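Local coordinates for DUF655 domain-containing protein (Archaeoglobus fulgidus, PDB 2I5H) that is of unknown function but belongs to the DUF655 family of the helix-hairpin-helix clan, which suggests, without proving, a role in binding nucleic acid, at residues V178-I181 / I182-K186. Residues are numbered along the deposited sequence; the frame is centred on the assembly and turned at random.
Sequences VSRI and IYEIK
Arg180 sends CG anti to its own N (chi1 179°) and then bends at chi2, while Glu184 has CG anti to its carbonyl carbon and runs extended beyond it, so the two chains cross at about a right angle and meet as an i to i+4 salt bridge on the last helix, 173-186. NE of Arg180 gives its hydrogen to OE2 of Glu184 at 2.8 Å. The bond is somewhat bent and reaches the anti lone pair of the carboxylate, whose plane stands 84° from the guanidinium. Arginine suits this buried position because, while NE is held by Glu184, NH1 and NH2 are left to make weak hydrogen bonds to O of Leu136 and O of Tyr192. Glutamate suits its place in turn: OE1 accepts hydrogen bonds from OG1 of Thr196 and N of Phe195, and OE2 one more from N of Leu194, so one carboxylate ties the C-terminal tail to the helix. CD2 of Tyr183 lies over one guanidinium face, 3.5 Å from NH1 of Arg180, the ring approached obliquely.

Branched apolar residues suit the places of Val178, Ile181 and Ile182, which fill the interface with helix 96-111 through Ile110, Pro103 and Ile106. Val178 and Ile182 lie side by side, CG1 of the valine 3.9 Å from CD1 of the isoleucine. One turn on, Ile181 CG2 meets Ile185 CD1, also at 3.9 Å. The i to i+4 backbone hydrogen bonds hold these pairs in step; in one, Ile182 N reaches Val178 O at 2.9 Å in a nearly straight bond of 171°.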
ATOM      1  N   VAL A 178      -1.662  -6.986  -2.486  1.00 26.69           N
ATOM      2  CA  VAL A 178      -0.509  -6.446  -1.767  1.00 25.62           C
ATOM      3  C   VAL A 178       0.770  -6.681  -2.560  1.00 25.33           C
ATOM      4  O   VAL A 178       1.618  -5.792  -2.658  1.00 24.72           O
ATOM      5  CB  VAL A 178      -0.364  -7.089  -0.366  1.00 24.60           C
ATOM      6  CG1 VAL A 178       0.927  -6.625   0.290  1.00 24.70           C
ATOM      7  CG2 VAL A 178      -1.557  -6.713   0.498  1.00 24.94           C
ATOM      8  N   SER A 179       0.904  -7.879  -3.127  1.00 25.25           N
ATOM      9  CA  SER A 179       2.077  -8.225  -3.921  1.00 25.45           C
ATOM     10  C   SER A 179       2.235  -7.298  -5.116  1.00 23.98           C
ATOM     11  O   SER A 179       3.347  -6.880  -5.436  1.00 24.19           O
ATOM     12  CB  SER A 179       1.988  -9.672  -4.421  1.00 27.08           C
ATOM     13  OG  SER A 179       2.209 -10.594  -3.373  1.00 29.81           O
ATOM     14  N   ARG A 180       1.126  -6.984  -5.781  1.00 23.48           N
ATOM     15  CA  ARG A 180       1.178  -6.099  -6.939  1.00 23.42           C
ATOM     16  C   ARG A 180       1.547  -4.680  -6.524  1.00 23.85           C
ATOM     17  O   ARG A 180       2.397  -4.047  -7.147  1.00 24.00           O
ATOM     18  CB  ARG A 180      -0.162  -6.091  -7.685  1.00 23.36           C
ATOM     19  CG  ARG A 180      -0.187  -5.163  -8.901  1.00 24.66           C
ATOM     20  CD  ARG A 180       0.881  -5.542  -9.925  1.00 23.82           C
ATOM     21  NE  ARG A 180       1.025  -4.529 -10.969  1.00 25.77           N
ATOM     22  CZ  ARG A 180       1.853  -4.631 -12.003  1.00 24.34           C
ATOM     23  NH1 ARG A 180       2.618  -5.704 -12.143  1.00 26.92           N
ATOM     24  NH2 ARG A 180       1.929  -3.652 -12.894  1.00 26.83           N
ATOM     25  N   ILE A 181       0.916  -4.180  -5.467  1.00 21.90           N
ATOM     26  CA  ILE A 181       1.215  -2.829  -4.999  1.00 23.18           C
ATOM     27  C   ILE A 181       2.694  -2.694  -4.641  1.00 22.79           C
ATOM     28  O   ILE A 181       3.362  -1.748  -5.058  1.00 22.47           O
ATOM     29  CB  ILE A 181       0.338  -2.460  -3.783  1.00 24.12           C
ATOM     30  CG1 ILE A 181      -1.128  -2.385  -4.225  1.00 22.61           C
ATOM     31  CG2 ILE A 181       0.789  -1.126  -3.193  1.00 23.05           C
ATOM     32  CD1 ILE A 181      -2.115  -2.197  -3.086  1.00 24.87           C
ATOM     33  N   ILE A 182       3.213  -3.647  -3.880  1.00 22.17           N
ATOM     34  CA  ILE A 182       4.617  -3.607  -3.505  1.00 25.00           C
ATOM     35  C   ILE A 182       5.492  -3.664  -4.755  1.00 24.42           C
ATOM     36  O   ILE A 182       6.511  -2.981  -4.838  1.00 24.48           O
ATOM     37  CB  ILE A 182       4.961  -4.770  -2.550  1.00 26.06           C
ATOM     38  CG1 ILE A 182       4.358  -4.478  -1.171  1.00 29.15           C
ATOM     39  CG2 ILE A 182       6.467  -4.961  -2.465  1.00 30.19           C
ATOM     40  CD1 ILE A 182       4.610  -5.541  -0.134  1.00 30.35           C
ATOM     41  N   TYR A 183       5.084  -4.465  -5.736  1.00 24.33           N
ATOM     42  CA  TYR A 183       5.855  -4.571  -6.969  1.00 25.25           C
ATOM     43  C   TYR A 183       5.946  -3.212  -7.660  1.00 24.64           C
ATOM     44  O   TYR A 183       7.016  -2.804  -8.107  1.00 26.94           O
ATOM     45  CB  TYR A 183       5.216  -5.580  -7.926  1.00 27.17           C
ATOM     46  CG  TYR A 183       5.972  -5.703  -9.230  1.00 28.63           C
ATOM     47  CD1 TYR A 183       7.158  -6.431  -9.303  1.00 31.23           C
ATOM     48  CD2 TYR A 183       5.528  -5.051 -10.377  1.00 30.13           C
ATOM     49  CE1 TYR A 183       7.886  -6.505 -10.491  1.00 33.37           C
ATOM     50  CE2 TYR A 183       6.248  -5.118 -11.570  1.00 32.38           C
ATOM     51  CZ  TYR A 183       7.423  -5.845 -11.619  1.00 32.29           C
ATOM     52  OH  TYR A 183       8.136  -5.912 -12.796  1.00 37.08           O
ATOM     53  N   GLU A 184       4.819  -2.515  -7.741  1.00 23.37           N
ATOM     54  CA  GLU A 184       4.778  -1.209  -8.388  1.00 24.94           C
ATOM     55  C   GLU A 184       5.606  -0.180  -7.625  1.00 25.34           C
ATOM     56  O   GLU A 184       6.313   0.629  -8.226  1.00 24.49           O
ATOM     57  CB  GLU A 184       3.324  -0.745  -8.529  1.00 25.03           C
ATOM     58  CG  GLU A 184       2.530  -1.582  -9.540  1.00 25.90           C
ATOM     59  CD  GLU A 184       1.072  -1.174  -9.663  1.00 26.38           C
ATOM     60  OE1 GLU A 184       0.703  -0.091  -9.168  1.00 26.88           O
ATOM     61  OE2 GLU A 184       0.289  -1.941 -10.274  1.00 28.86           O
ATOM     62  N   ILE A 185       5.531  -0.222  -6.302  1.00 25.10           N
ATOM     63  CA  ILE A 185       6.300   0.703  -5.479  1.00 26.44           C
ATOM     64  C   ILE A 185       7.797   0.505  -5.716  1.00 28.71           C
ATOM     65  O   ILE A 185       8.560   1.468  -5.771  1.00 29.32           O
ATOM     66  CB  ILE A 185       5.989   0.498  -3.984  1.00 25.93           C
ATOM     67  CG1 ILE A 185       4.554   0.951  -3.697  1.00 25.12           C
ATOM     68  CG2 ILE A 185       7.004   1.252  -3.126  1.00 26.73           C
ATOM     69  CD1 ILE A 185       4.122   0.768  -2.258  1.00 25.40           C
ATOM     70  N   LYS A 186       8.208  -0.749  -5.868  1.00 29.72           N
ATOM     71  CA  LYS A 186       9.612  -1.067  -6.096  1.00 32.14           C
ATOM     72  C   LYS A 186      10.040  -0.813  -7.535  1.00 32.77           C
ATOM     73  O   LYS A 186      11.220  -0.579  -7.805  1.00 34.65           O
ATOM     74  CB  LYS A 186       9.894  -2.529  -5.753  1.00 32.02           C
ATOM     75  CG  LYS A 186       9.735  -2.882  -4.290  1.00 35.41           C
ATOM     76  CD  LYS A 186      10.151  -4.322  -4.047  1.00 36.91           C
ATOM     77  CE  LYS A 186      10.052  -4.694  -2.580  1.00 40.22           C
ATOM     78  NZ  LYS A 186      10.477  -6.105  -2.334  1.00 42.66           N
TER